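PDB 6E0O: cGAS/DncV-like nucleotidyltransferase in E. coli homolog from Elizabethkingia meningoseptica ATCC 13253 = NBRC 12535, which synthesises cyclic dinucleotide second messengers from nucleoside triphosphates as the nucleotidyltransferase of a CBASS antiphage defence system. Local coordinates for residues C221-V226 against R241-K246; E249-N254 against Q276-F281; I124-N127 against N131-T134; F45-Y50 against E155-Y160. All coordinates share one frame; numbering follows the deposited sequence.

Contact 1: residues C221-V226 against R241-K246; sequences CLVYNV and RNVIVK
Val-226, just beyond the end of helix 216-224, reaches across to Val-243 and Lys-246 with its two methyl branches. Its CB points at helix 236-252 and forks there. CG1 stands anti to the backbone N (chi1 175°) and comes within 4.2 Å of CG in Lys-246, the aliphatic part of that lysine. CG2 goes to the other valine: it lies 4.1 Å from the carbonyl O of Val-243 and 4.3 Å from that residue's CG1. The same CG1 of Val-243 is also met by CG2 of Val-223, three residues earlier in the chain than Val-226, at 4.2 Å, giving a small apolar seam of three valines. Helices 216-224 and 236-252 pack here as neighbours in the helical C-terminal lobe that accompanies the nucleotidyltransferase core in the CD-NTase family, and Val-223 extends the seam to helix 188-205 by touching Tyr-189, Val-193 and Leu-196. Lys-246 lends only its methylenes to the valines, since its ammonium end turns away into a salt bridge with Asp-250. The end of helix 216-224 is tied down by Asn-225, whose ND2 bonds to the carbonyl O of Cys-221 at 2.8 Å (N-H...O angle 155°), with the acceptor close to the amide plane. That ND2 also bonds to Thr-258 O, while the carbonyl O of Val-226 receives a hydrogen bond from Lys-181 NZ.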
loop_
_atom_site.group_PDB
_atom_site.type_symbol
_atom_site.label_atom_id
_atom_site.label_comp_id
_atom_site.label_asym_id
_atom_site.label_seq_id
_atom_site.Cartn_x
_atom_site.Cartn_y
_atom_site.Cartn_z
ATOM N N CYS A 221 -2.848 -1.015 8.035
ATOM C CA CYS A 221 -2.462 -0.540 9.359
ATOM C C CYS A 221 -3.478 -0.955 10.417
ATOM O O CYS A 221 -3.095 -1.327 11.529
ATOM C CB CYS A 221 -2.300 0.979 9.351
ATOM S SG CYS A 221 -0.895 1.618 8.389
ATOM N N LEU A 222 -4.776 -0.884 10.103
ATOM C CA LEU A 222 -5.786 -1.272 11.084
ATOM C C LEU A 222 -5.606 -2.726 11.493
ATOM O O LEU A 222 -5.581 -3.048 12.685
ATOM C CB LEU A 222 -7.190 -1.069 10.527
ATOM C CG LEU A 222 -7.620 0.376 10.281
ATOM C CD1 LEU A 222 -8.936 0.380 9.505
ATOM C CD2 LEU A 222 -7.743 1.139 11.577
ATOM N N VAL A 223 -5.503 -3.630 10.515
ATOM C CA VAL A 223 -5.379 -5.043 10.853
ATOM C C VAL A 223 -4.062 -5.302 11.575
ATOM O O VAL A 223 -3.982 -6.189 12.434
ATOM C CB VAL A 223 -5.553 -5.915 9.595
ATOM C CG1 VAL A 223 -5.495 -7.382 9.958
ATOM C CG2 VAL A 223 -6.869 -5.598 8.894
ATOM N N TYR A 224 -3.024 -4.533 11.253
ATOM C CA TYR A 224 -1.718 -4.715 11.867
ATOM C C TYR A 224 -1.788 -4.546 13.377
ATOM O O TYR A 224 -1.022 -5.181 14.110
ATOM C CB TYR A 224 -0.714 -3.711 11.265
ATOM C CG TYR A 224 0.681 -3.874 11.825
ATOM C CD1 TYR A 224 1.510 -4.879 11.359
ATOM C CD2 TYR A 224 1.158 -3.056 12.841
ATOM C CE1 TYR A 224 2.773 -5.063 11.886
ATOM C CE2 TYR A 224 2.413 -3.233 13.366
ATOM C CZ TYR A 224 3.214 -4.231 12.884
ATOM O OH TYR A 224 4.468 -4.406 13.415
ATOM N N ASN A 225 -2.684 -3.691 13.862
ATOM C CA ASN A 225 -2.782 -3.408 15.289
ATOM C C ASN A 225 -3.647 -4.408 16.045
ATOM O O ASN A 225 -3.741 -4.319 17.276
ATOM C CB ASN A 225 -3.272 -1.974 15.514
ATOM C CG ASN A 225 -2.189 -0.942 15.243
ATOM O OD1 ASN A 225 -1.492 -0.496 16.155
ATOM N ND2 ASN A 225 -2.037 -0.558 13.982
ATOM N N VAL A 226 -4.256 -5.358 15.354
ATOM C CA VAL A 226 -4.973 -6.434 16.050
ATOM C C VAL A 226 -3.957 -7.379 16.644
ATOM O O VAL A 226 -3.059 -7.862 15.920
ATOM C CB VAL A 226 -5.897 -7.164 15.067
ATOM C CG1 VAL A 226 -6.554 -8.364 15.745
ATOM C CG2 VAL A 226 -6.947 -6.221 14.512
ATOM N N ARG A 241 -14.006 -12.401 12.263
ATOM C CA ARG A 241 -14.853 -11.847 13.313
ATOM C C ARG A 241 -14.011 -11.152 14.373
ATOM O O ARG A 241 -14.288 -10.007 14.756
ATOM C CB ARG A 241 -15.685 -12.959 13.950
ATOM C CG ARG A 241 -16.753 -12.439 14.874
ATOM C CD ARG A 241 -17.418 -13.574 15.633
ATOM N NE ARG A 241 -18.693 -13.152 16.205
ATOM C CZ ARG A 241 -18.828 -12.538 17.371
ATOM N NH1 ARG A 241 -17.759 -12.268 18.111
ATOM N NH2 ARG A 241 -20.040 -12.194 17.789
ATOM N N ASN A 242 -12.959 -11.825 14.849
ATOM C CA ASN A 242 -12.101 -11.231 15.869
ATOM C C ASN A 242 -11.487 -9.920 15.387
ATOM O O ASN A 242 -11.417 -8.946 16.142
ATOM C CB ASN A 242 -10.957 -12.179 16.224
ATOM C CG ASN A 242 -11.386 -13.369 17.031
ATOM O OD1 ASN A 242 -12.516 -13.447 17.517
ATOM N ND2 ASN A 242 -10.468 -14.308 17.201
ATOM N N VAL A 243 -11.013 -9.891 14.136
ATOM C CA VAL A 243 -10.369 -8.702 13.583
ATOM C C VAL A 243 -11.344 -7.536 13.547
ATOM O O VAL A 243 -11.025 -6.423 13.986
ATOM C CB VAL A 243 -9.815 -9.018 12.181
ATOM C CG1 VAL A 243 -9.478 -7.740 11.417
ATOM C CG2 VAL A 243 -8.570 -9.889 12.285
ATOM N N ILE A 244 -12.539 -7.768 13.001
ATOM C CA ILE A 244 -13.510 -6.684 12.867
ATOM C C ILE A 244 -13.925 -6.173 14.243
ATOM O O ILE A 244 -13.961 -4.961 14.492
ATOM C CB ILE A 244 -14.715 -7.128 12.017
ATOM C CG1 ILE A 244 -14.268 -7.424 10.581
ATOM C CG2 ILE A 244 -15.803 -6.072 12.063
ATOM C CD1 ILE A 244 -15.319 -8.094 9.708
ATOM N N VAL A 245 -14.254 -7.093 15.160
ATOM C CA VAL A 245 -14.692 -6.678 16.491
ATOM C C VAL A 245 -13.587 -5.903 17.198
ATOM O O VAL A 245 -13.839 -4.873 17.838
ATOM C CB VAL A 245 -15.137 -7.897 17.318
ATOM C CG1 VAL A 245 -15.374 -7.497 18.777
ATOM C CG2 VAL A 245 -16.389 -8.518 16.727
ATOM N N LYS A 246 -12.342 -6.377 17.100
ATOM C CA LYS A 246 -11.251 -5.707 17.799
ATOM C C LYS A 246 -11.044 -4.287 17.279
ATOM O O LYS A 246 -10.914 -3.343 18.065
ATOM C CB LYS A 246 -9.965 -6.523 17.675
ATOM C CG LYS A 246 -8.747 -5.887 18.336
ATOM C CD LYS A 246 -8.948 -5.584 19.804
ATOM C CE LYS A 246 -7.641 -5.171 20.476
ATOM N NZ LYS A 246 -7.885 -4.428 21.755
#

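Contact 2: residues E249-N254 against Q276-F281; sequences EDMKNN and QDALGF
A Schellman motif ends helix 236-252, and in its final turn Met-251 and Lys-252 lean on Ala-278 and Leu-279 of helix 275-289. Met-251 touches both residues of the opposite helix. Its CB lies 3.9 Å from CB of Leu-279, and its CG comes to 3.9 Å from the backbone N of the same leucine. A bend at chi2 (-55°) then swings the sulfur over Ala-278, with SD 3.7 Å from CB of the alanine. The methyl end leads away from helix 275-289, and the side chain also packs on Tyr-257 and Phe-267. Beside it, the aliphatic stem of Lys-252 crosses Leu-279 at a slant, CG to CD1 at 3.9 Å, on the more solvent-exposed flank. On the buried flank Ala-278 is backed by Phe-218 and Leu-222 of helix 216-224. The carbonyl O of Glu-249 takes two bonds from Asn-253, from its N at 2.9 Å and from its ND2 at 2.8 Å, the latter from above the carbonyl plane. Asn-254, with phi at 62°, turns the chain out of the helix so that Ala-255 N reaches Asp-250 O and Asn-254 N reaches Met-251 O, the paired bonds that define a Schellman C-cap.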
loop_
_atom_site.group_PDB
_atom_site.type_symbol
_atom_site.label_atom_id
_atom_site.label_comp_id
_atom_site.label_asym_id
_atom_site.label_seq_id
_atom_site.Cartn_x
_atom_site.Cartn_y
_atom_site.Cartn_z
ATOM N N GLU A 249 -14.088 -2.041 18.326
ATOM C CA GLU A 249 -14.047 -1.665 19.731
ATOM C C GLU A 249 -12.891 -0.712 20.008
ATOM O O GLU A 249 -13.050 0.270 20.746
ATOM C CB GLU A 249 -13.965 -2.915 20.609
ATOM C CG GLU A 249 -15.241 -3.746 20.578
ATOM C CD GLU A 249 -15.211 -4.931 21.520
ATOM O OE1 GLU A 249 -14.185 -5.127 22.203
ATOM O OE2 GLU A 249 -16.216 -5.672 21.565
ATOM N N ASP A 250 -11.726 -0.970 19.405
ATOM C CA ASP A 250 -10.584 -0.081 19.595
ATOM C C ASP A 250 -10.898 1.335 19.128
ATOM O O ASP A 250 -10.443 2.306 19.737
ATOM C CB ASP A 250 -9.361 -0.621 18.851
ATOM C CG ASP A 250 -8.662 -1.736 19.589
ATOM O OD1 ASP A 250 -8.945 -1.972 20.790
ATOM O OD2 ASP A 250 -7.811 -2.382 18.956
ATOM N N MET A 251 -11.655 1.475 18.032
ATOM C CA MET A 251 -11.986 2.807 17.539
ATOM C C MET A 251 -12.931 3.517 18.502
ATOM O O MET A 251 -12.745 4.701 18.801
ATOM C CB MET A 251 -12.596 2.744 16.139
ATOM C CG MET A 251 -11.640 2.185 15.084
ATOM S SD MET A 251 -10.040 3.021 14.926
ATOM C CE MET A 251 -9.026 1.996 15.989
ATOM N N LYS A 252 -13.941 2.803 19.025
ATOM C CA LYS A 252 -14.802 3.405 20.033
ATOM C C LYS A 252 -13.997 3.791 21.267
ATOM O O LYS A 252 -14.364 4.733 21.985
ATOM C CB LYS A 252 -15.934 2.453 20.434
ATOM C CG LYS A 252 -16.918 2.085 19.313
ATOM C CD LYS A 252 -18.265 1.576 19.861
ATOM C CE LYS A 252 -19.128 2.747 20.336
ATOM N NZ LYS A 252 -20.450 2.335 20.899
ATOM N N ASN A 253 -12.890 3.089 21.519
ATOM C CA ASN A 253 -12.076 3.287 22.710
ATOM C C ASN A 253 -10.829 4.129 22.456
ATOM O O ASN A 253 -9.899 4.107 23.271
ATOM C CB ASN A 253 -11.703 1.941 23.339
ATOM C CG ASN A 253 -12.841 1.346 24.126
ATOM O OD1 ASN A 253 -13.056 1.694 25.283
ATOM N ND2 ASN A 253 -13.573 0.447 23.509
ATOM N N ASN A 254 -10.790 4.880 21.354
ATOM C CA ASN A 254 -9.782 5.926 21.185
ATOM C C ASN A 254 -8.369 5.343 21.180
ATOM O O ASN A 254 -7.436 5.919 21.736
ATOM C CB ASN A 254 -9.971 6.970 22.295
ATOM C CG ASN A 254 -9.224 8.252 22.052
ATOM O OD1 ASN A 254 -8.889 8.602 20.912
ATOM N ND2 ASN A 254 -8.971 8.988 23.134
ATOM N N GLN A 276 -13.097 7.483 13.266
ATOM C CA GLN A 276 -14.478 7.367 12.823
ATOM C C GLN A 276 -14.560 6.716 11.448
ATOM O O GLN A 276 -15.466 5.911 11.188
ATOM C CB GLN A 276 -15.128 8.744 12.828
ATOM C CG GLN A 276 -16.552 8.735 12.325
ATOM C CD GLN A 276 -17.472 7.855 13.144
ATOM O OE1 GLN A 276 -17.416 7.826 14.382
ATOM N NE2 GLN A 276 -18.353 7.141 12.455
ATOM N N ASP A 277 -13.631 7.054 10.547
ATOM C CA ASP A 277 -13.588 6.384 9.249
ATOM C C ASP A 277 -13.449 4.877 9.428
ATOM O O ASP A 277 -14.135 4.090 8.768
ATOM C CB ASP A 277 -12.400 6.886 8.425
ATOM C CG ASP A 277 -12.519 8.335 8.019
ATOM O OD1 ASP A 277 -13.659 8.828 7.894
ATOM O OD2 ASP A 277 -11.459 8.984 7.829
ATOM N N ALA A 278 -12.534 4.462 10.303
ATOM C CA ALA A 278 -12.312 3.040 10.540
ATOM C C ALA A 278 -13.522 2.388 11.199
ATOM O O ALA A 278 -13.886 1.261 10.855
ATOM C CB ALA A 278 -11.077 2.870 11.414
ATOM N N LEU A 279 -14.134 3.069 12.173
ATOM C CA LEU A 279 -15.322 2.537 12.829
ATOM C C LEU A 279 -16.447 2.316 11.831
ATOM O O LEU A 279 -17.078 1.251 11.814
ATOM C CB LEU A 279 -15.768 3.501 13.918
ATOM C CG LEU A 279 -17.036 3.122 14.682
ATOM C CD1 LEU A 279 -16.835 1.835 15.446
ATOM C CD2 LEU A 279 -17.396 4.269 15.614
ATOM N N GLY A 280 -16.716 3.314 10.992
ATOM C CA GLY A 280 -17.767 3.170 10.009
ATOM C C GLY A 280 -17.471 2.073 9.011
ATOM O O GLY A 280 -18.359 1.305 8.635
ATOM N N PHE A 281 -16.213 1.971 8.579
ATOM C CA PHE A 281 -15.836 0.902 7.659
ATOM C C PHE A 281 -16.037 -0.469 8.306
ATOM O O PHE A 281 -16.571 -1.385 7.681
ATOM C CB PHE A 281 -14.396 1.110 7.183
ATOM C CG PHE A 281 -13.909 0.027 6.262
ATOM C CD1 PHE A 281 -14.488 -0.158 5.019
ATOM C CD2 PHE A 281 -12.876 -0.808 6.641
ATOM C CE1 PHE A 281 -14.048 -1.157 4.174
ATOM C CE2 PHE A 281 -12.443 -1.812 5.805
ATOM C CZ PHE A 281 -13.023 -1.985 4.570
#

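Contact 3: residues I124-N127 against N131-T134; sequences IQVN and NRIT
Arg-132 and Asn-127 join the two sides of a β-hairpin whose turn links strand 124-126 to the antiparallel strand 135-147 of the nucleotidyltransferase sheet. The arginine leaves its backbone in the tight arrangement between N and the carbonyl carbon (chi1 77°) and then runs straight to NE, which brings the guanidinium alongside the opposite side of the hairpin. NH2 donates to the carbonyl O of Asn-127 at 2.9 Å; the approach is nearly collinear with the C=O bond (163° at the oxygen), and the oxygen sits at the guanidinium edge, tilted somewhat from its plane. Val-126 lies across the arginine at about a right angle, CG1 4.1 Å from NH2. The remaining terminal nitrogen, NH1, bonds to Gln-29 OE1 of helix 21-38, so the group is fixed on more than one side.

Further along, Thr-134 and Asn-127 stand next to each other and point the same way, whereas Gln-125 crosses the threonine obliquely, its CG 3.9 Å from CG2. The threonine hydroxyl receives Gly-128 N from the turn, and a CA-H...O contact of 3.4 Å links Thr-134 CA to Val-126 O. The side chain of Thr-134 also touches Asp-61, a probable magnesium ligand, which places the hairpin beside the active site. Between the two sides sits one water: it accepts from Arg-132 NE at 2.9 Å and gives its protons to the carbonyl oxygens of Val-126 and Ile-133, each 2.8 Å away.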
loop_
_atom_site.group_PDB
_atom_site.type_symbol
_atom_site.label_atom_id
_atom_site.label_comp_id
_atom_site.label_asym_id
_atom_site.label_seq_id
_atom_site.Cartn_x
_atom_site.Cartn_y
_atom_site.Cartn_z
ATOM N N ILE A 124 3.870 9.527 -11.898
ATOM C CA ILE A 124 3.691 9.509 -13.345
ATOM C C ILE A 124 3.099 8.145 -13.694
ATOM O O ILE A 124 3.717 7.106 -13.434
ATOM C CB ILE A 124 5.010 9.731 -14.101
ATOM C CG1 ILE A 124 5.750 10.989 -13.647
ATOM C CG2 ILE A 124 4.702 9.739 -15.589
ATOM C CD1 ILE A 124 5.030 12.281 -13.891
ATOM N N GLN A 125 1.914 8.135 -14.282
ATOM C CA GLN A 125 1.280 6.887 -14.672
ATOM C C GLN A 125 1.735 6.497 -16.066
ATOM O O GLN A 125 1.783 7.333 -16.971
ATOM C CB GLN A 125 -0.237 7.056 -14.651
ATOM C CG GLN A 125 -1.031 5.809 -14.921
ATOM C CD GLN A 125 -2.514 6.056 -14.741
ATOM O OE1 GLN A 125 -3.252 6.176 -15.711
ATOM N NE2 GLN A 125 -2.948 6.162 -13.495
ATOM N N VAL A 126 2.070 5.226 -16.225
ATOM C CA VAL A 126 2.376 4.643 -17.523
ATOM C C VAL A 126 1.299 3.597 -17.789
ATOM O O VAL A 126 1.320 2.501 -17.218
ATOM C CB VAL A 126 3.783 4.040 -17.582
ATOM C CG1 VAL A 126 4.038 3.513 -18.987
ATOM C CG2 VAL A 126 4.844 5.058 -17.163
ATOM N N ASN A 127 0.348 3.928 -18.654
ATOM C CA ASN A 127 -0.765 3.036 -18.920
ATOM C C ASN A 127 -0.277 1.761 -19.591
ATOM O O ASN A 127 0.599 1.790 -20.463
ATOM C CB ASN A 127 -1.790 3.751 -19.783
ATOM C CG ASN A 127 -2.482 4.861 -19.026
ATOM O OD1 ASN A 127 -2.582 5.984 -19.499
ATOM N ND2 ASN A 127 -2.976 4.538 -17.840
ATOM N N ASN A 131 0.140 -6.527 -23.027
ATOM C CA ASN A 131 1.287 -7.272 -22.527
ATOM C C ASN A 131 1.920 -6.706 -21.263
ATOM O O ASN A 131 2.916 -7.268 -20.785
ATOM C CB ASN A 131 2.355 -7.383 -23.623
ATOM C CG ASN A 131 1.892 -8.198 -24.802
ATOM O OD1 ASN A 131 1.246 -9.234 -24.640
ATOM N ND2 ASN A 131 2.199 -7.726 -25.999
ATOM N N ARG A 132 1.384 -5.632 -20.696
ATOM C CA ARG A 132 1.966 -5.099 -19.476
ATOM C C ARG A 132 0.890 -4.412 -18.657
ATOM O O ARG A 132 -0.022 -3.791 -19.205
ATOM C CB ARG A 132 3.149 -4.161 -19.751
ATOM C CG ARG A 132 2.788 -2.797 -20.219
ATOM C CD ARG A 132 4.036 -1.853 -20.406
ATOM N NE ARG A 132 3.455 -0.578 -20.770
ATOM C CZ ARG A 132 3.549 0.013 -21.947
ATOM N NH1 ARG A 132 4.334 -0.479 -22.895
ATOM N NH2 ARG A 132 2.878 1.132 -22.145
ATOM N N ILE A 133 1.009 -4.539 -17.336
ATOM C CA ILE A 133 0.114 -3.826 -16.441
ATOM C C ILE A 133 0.445 -2.340 -16.469
ATOM O O ILE A 133 1.533 -1.918 -16.873
ATOM C CB ILE A 133 0.163 -4.377 -15.005
ATOM C CG1 ILE A 133 1.566 -4.240 -14.428
ATOM C CG2 ILE A 133 -0.315 -5.824 -14.986
ATOM C CD1 ILE A 133 1.668 -4.706 -12.977
ATOM N N THR A 134 -0.508 -1.538 -16.003
ATOM C CA THR A 134 -0.265 -0.135 -15.729
ATOM C C THR A 134 0.644 0.011 -14.519
ATOM O O THR A 134 0.585 -0.771 -13.563
ATOM C CB THR A 134 -1.600 0.559 -15.485
ATOM O OG1 THR A 134 -2.347 0.546 -16.707
ATOM C CG2 THR A 134 -1.412 1.977 -15.012
HETATM O O HOH W 1 2.735 0.263 -18.142
#

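Contact 4: residues F45-Y50 against E155-Y160; sequences FLQGSY and EGIKFY. With nucleotides of chain B.
NE2 of Gln-47 faces the minor-groove edge of nucleotide A2 of chain B, 2.7 Å from N3 of the base and 3.2 Å from the ribose O2', to which it makes a weak, bent hydrogen bond (133°). The other arm of this amide meets the opposite segment: OE1 of Gln-47 is 3.9 Å from CD1 of Ile-157. That same Gln-47 OE1 lies 3.6 Å from C2 of A2 of chain B. The side chain, extended beyond CG, thus reaches from its strand to the base edge. Ile-157 has its CG1 wedged between backbone N and carbonyl carbon (chi1 56°), while its CG2 comes to the edge of the Phe-45 ring, 4.1 Å from CZ. Two residues on, Phe-159 brings its ring to the same adenine, CE1 3.4 Å from C2, which lies at the ring edge and in its plane. Gln-47 is a probable ATP-binding residue, and Gly-48 and Ser-49 after it match the GS motif of nucleotidyltransferases. The side chain of Gln-47 is about 7 Å from a bound magnesium ion. The two segments are not paired strands: 62-68 and 135-147 run between strands 42-47 and 152-160 in the sheet, and Gln-47 rests on Asp-63, Val-65 and Ile-138, with helix 48-52 next in the chain.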
loop_
_atom_site.group_PDB
_atom_site.type_symbol
_atom_site.label_atom_id
_atom_site.label_comp_id
_atom_site.label_asym_id
_atom_site.label_seq_id
_atom_site.Cartn_x
_atom_site.Cartn_y
_atom_site.Cartn_z
ATOM N N PHE A 45 12.670 0.400 -6.865
ATOM C CA PHE A 45 12.138 -0.649 -6.006
ATOM C C PHE A 45 10.624 -0.554 -6.022
ATOM O O PHE A 45 10.054 0.398 -6.549
ATOM C CB PHE A 45 12.723 -0.576 -4.598
ATOM C CG PHE A 45 12.307 0.630 -3.801
ATOM C CD1 PHE A 45 13.033 1.814 -3.850
ATOM C CD2 PHE A 45 11.210 0.562 -2.959
ATOM C CE1 PHE A 45 12.660 2.916 -3.077
ATOM C CE2 PHE A 45 10.828 1.646 -2.190
ATOM C CZ PHE A 45 11.551 2.825 -2.246
ATOM N N LEU A 46 9.969 -1.563 -5.455
ATOM C CA LEU A 46 8.519 -1.587 -5.424
ATOM C C LEU A 46 7.997 -1.183 -4.051
ATOM O O LEU A 46 8.615 -1.444 -3.016
ATOM C CB LEU A 46 7.981 -2.982 -5.753
ATOM C CG LEU A 46 8.401 -3.572 -7.095
ATOM C CD1 LEU A 46 7.664 -4.904 -7.326
ATOM C CD2 LEU A 46 8.162 -2.593 -8.243
ATOM N N GLN A 47 6.812 -0.586 -4.053
ATOM C CA GLN A 47 6.048 -0.442 -2.824
ATOM C C GLN A 47 4.606 -0.841 -3.108
ATOM O O GLN A 47 4.286 -1.321 -4.200
ATOM C CB GLN A 47 6.142 0.984 -2.308
ATOM C CG GLN A 47 5.412 1.967 -3.160
ATOM C CD GLN A 47 5.464 3.363 -2.616
ATOM O OE1 GLN A 47 6.240 3.669 -1.714
ATOM N NE2 GLN A 47 4.631 4.231 -3.165
ATOM N N GLY A 48 3.734 -0.653 -2.134
ATOM C CA GLY A 48 2.344 -0.944 -2.356
ATOM C C GLY A 48 2.061 -2.429 -2.488
ATOM O O GLY A 48 2.816 -3.293 -2.034
ATOM N N SER A 49 0.924 -2.714 -3.130
ATOM C CA SER A 49 0.319 -4.035 -3.026
ATOM C C SER A 49 1.168 -5.131 -3.655
ATOM O O SER A 49 1.131 -6.272 -3.185
ATOM C CB SER A 49 -1.063 -4.017 -3.673
ATOM O OG SER A 49 -0.947 -3.723 -5.056
ATOM N N TYR A 50 1.913 -4.838 -4.720
ATOM C CA TYR A 50 2.796 -5.864 -5.265
ATOM C C TYR A 50 3.965 -6.129 -4.324
ATOM O O TYR A 50 4.409 -7.273 -4.194
ATOM C CB TYR A 50 3.289 -5.476 -6.653
ATOM C CG TYR A 50 2.306 -5.760 -7.767
ATOM C CD1 TYR A 50 1.376 -4.810 -8.155
ATOM C CD2 TYR A 50 2.322 -6.969 -8.440
ATOM C CE1 TYR A 50 0.489 -5.055 -9.190
ATOM C CE2 TYR A 50 1.448 -7.222 -9.479
ATOM C CZ TYR A 50 0.527 -6.270 -9.843
ATOM O OH TYR A 50 -0.339 -6.538 -10.875
ATOM N N GLU A 155 15.013 6.098 8.055
ATOM C CA GLU A 155 15.177 6.469 6.659
ATOM C C GLU A 155 14.006 5.941 5.844
ATOM O O GLU A 155 13.666 4.751 5.919
ATOM C CB GLU A 155 16.487 5.942 6.076
ATOM C CG GLU A 155 16.664 6.393 4.646
ATOM C CD GLU A 155 17.958 5.935 4.021
ATOM O OE1 GLU A 155 18.987 5.895 4.733
ATOM O OE2 GLU A 155 17.939 5.622 2.813
ATOM N N GLY A 156 13.419 6.826 5.047
ATOM C CA GLY A 156 12.369 6.488 4.113
ATOM C C GLY A 156 12.513 7.302 2.852
ATOM O O GLY A 156 13.633 7.576 2.407
ATOM N N ILE A 157 11.384 7.704 2.275
ATOM C CA ILE A 157 11.372 8.464 1.037
ATOM C C ILE A 157 10.468 9.667 1.214
ATOM O O ILE A 157 9.544 9.672 2.032
ATOM C CB ILE A 157 10.912 7.632 -0.177
ATOM C CG1 ILE A 157 9.530 7.016 0.059
ATOM C CG2 ILE A 157 11.948 6.560 -0.482
ATOM C CD1 ILE A 157 8.961 6.350 -1.176
ATOM N N LYS A 158 10.730 10.684 0.403
ATOM C CA LYS A 158 9.892 11.871 0.377
ATOM C C LYS A 158 9.731 12.382 -1.046
ATOM O O LYS A 158 10.645 12.294 -1.872
ATOM C CB LYS A 158 10.472 12.976 1.253
ATOM C CG LYS A 158 11.748 13.578 0.760
ATOM C CD LYS A 158 12.133 14.762 1.637
ATOM C CE LYS A 158 13.432 15.374 1.177
ATOM N NZ LYS A 158 13.845 16.471 2.096
ATOM N N PHE A 159 8.548 12.905 -1.327
ATOM C CA PHE A 159 8.292 13.571 -2.586
ATOM C C PHE A 159 7.214 14.612 -2.338
ATOM O O PHE A 159 6.713 14.759 -1.222
ATOM C CB PHE A 159 7.951 12.577 -3.695
ATOM C CG PHE A 159 6.740 11.746 -3.431
ATOM C CD1 PHE A 159 6.838 10.547 -2.748
ATOM C CD2 PHE A 159 5.503 12.138 -3.917
ATOM C CE1 PHE A 159 5.719 9.763 -2.530
ATOM C CE2 PHE A 159 4.382 11.364 -3.704
ATOM C CZ PHE A 159 4.486 10.171 -3.009
ATOM N N TYR A 160 6.875 15.354 -3.380
ATOM C CA TYR A 160 5.877 16.403 -3.289
ATOM C C TYR A 160 4.790 16.152 -4.314
ATOM O O TYR A 160 5.077 15.788 -5.453
ATOM C CB TYR A 160 6.521 17.768 -3.495
ATOM C CG TYR A 160 7.584 18.013 -2.449
ATOM C CD1 TYR A 160 8.880 17.539 -2.620
ATOM C CD2 TYR A 160 7.279 18.673 -1.270
ATOM C CE1 TYR A 160 9.848 17.744 -1.658
ATOM C CE2 TYR A 160 8.241 18.887 -0.301
ATOM C CZ TYR A 160 9.525 18.421 -0.501
ATOM O OH TYR A 160 10.487 18.626 0.463
ATOM P P A B 2 -3.135 7.602 -3.931
ATOM O OP1 A B 2 -2.588 8.771 -3.193
ATOM O OP2 A B 2 -4.219 7.815 -4.929
ATOM O "O5'" A B 2 -1.920 6.895 -4.684
ATOM C "C5'" A B 2 -1.406 7.411 -5.910
ATOM C "C4'" A B 2 0.020 6.976 -6.142
ATOM O "O4'" A B 2 0.873 7.650 -5.179
ATOM C "C3'" A B 2 0.278 5.482 -5.974
ATOM O "O3'" A B 2 1.276 5.046 -6.895
ATOM C "C2'" A B 2 0.801 5.381 -4.547
ATOM O "O2'" A B 2 1.642 4.271 -4.303
ATOM C "C1'" A B 2 1.554 6.699 -4.385
ATOM N N9 A B 2 1.551 7.185 -3.005
ATOM C C8 A B 2 0.496 7.752 -2.329
ATOM N N7 A B 2 0.775 8.090 -1.096
ATOM C C5 A B 2 2.101 7.709 -0.942
ATOM C C6 A B 2 2.992 7.786 0.146
ATOM N N6 A B 2 2.691 8.297 1.342
ATOM N N1 A B 2 4.234 7.324 -0.061
ATOM C C2 A B 2 4.569 6.805 -1.240
ATOM N N3 A B 2 3.825 6.677 -2.338
ATOM C C4 A B 2 2.590 7.153 -2.116
#

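Following the chain from the N terminus, contact 4 opens first, at strand 42-47 and the start of helix 48-52, and closes only at strand 152-160, enclosing about a hundred residues. Contact 3 is nested in that loop as a short hairpin closure, and the two touch where Ile-133 packs on Tyr-50; both reach the same nucleotidyltransferase sheet. Contacts 1 and 2 come later and in series, each closing a short loop between helices: 216-224 to 236-252, then 236-252 to 275-289. They share helix 236-252 and meet through Leu-222 and Ala-278. Contacts 1 and 3 lie on opposite sides of the chain's centre, their centres about 33 Å apart.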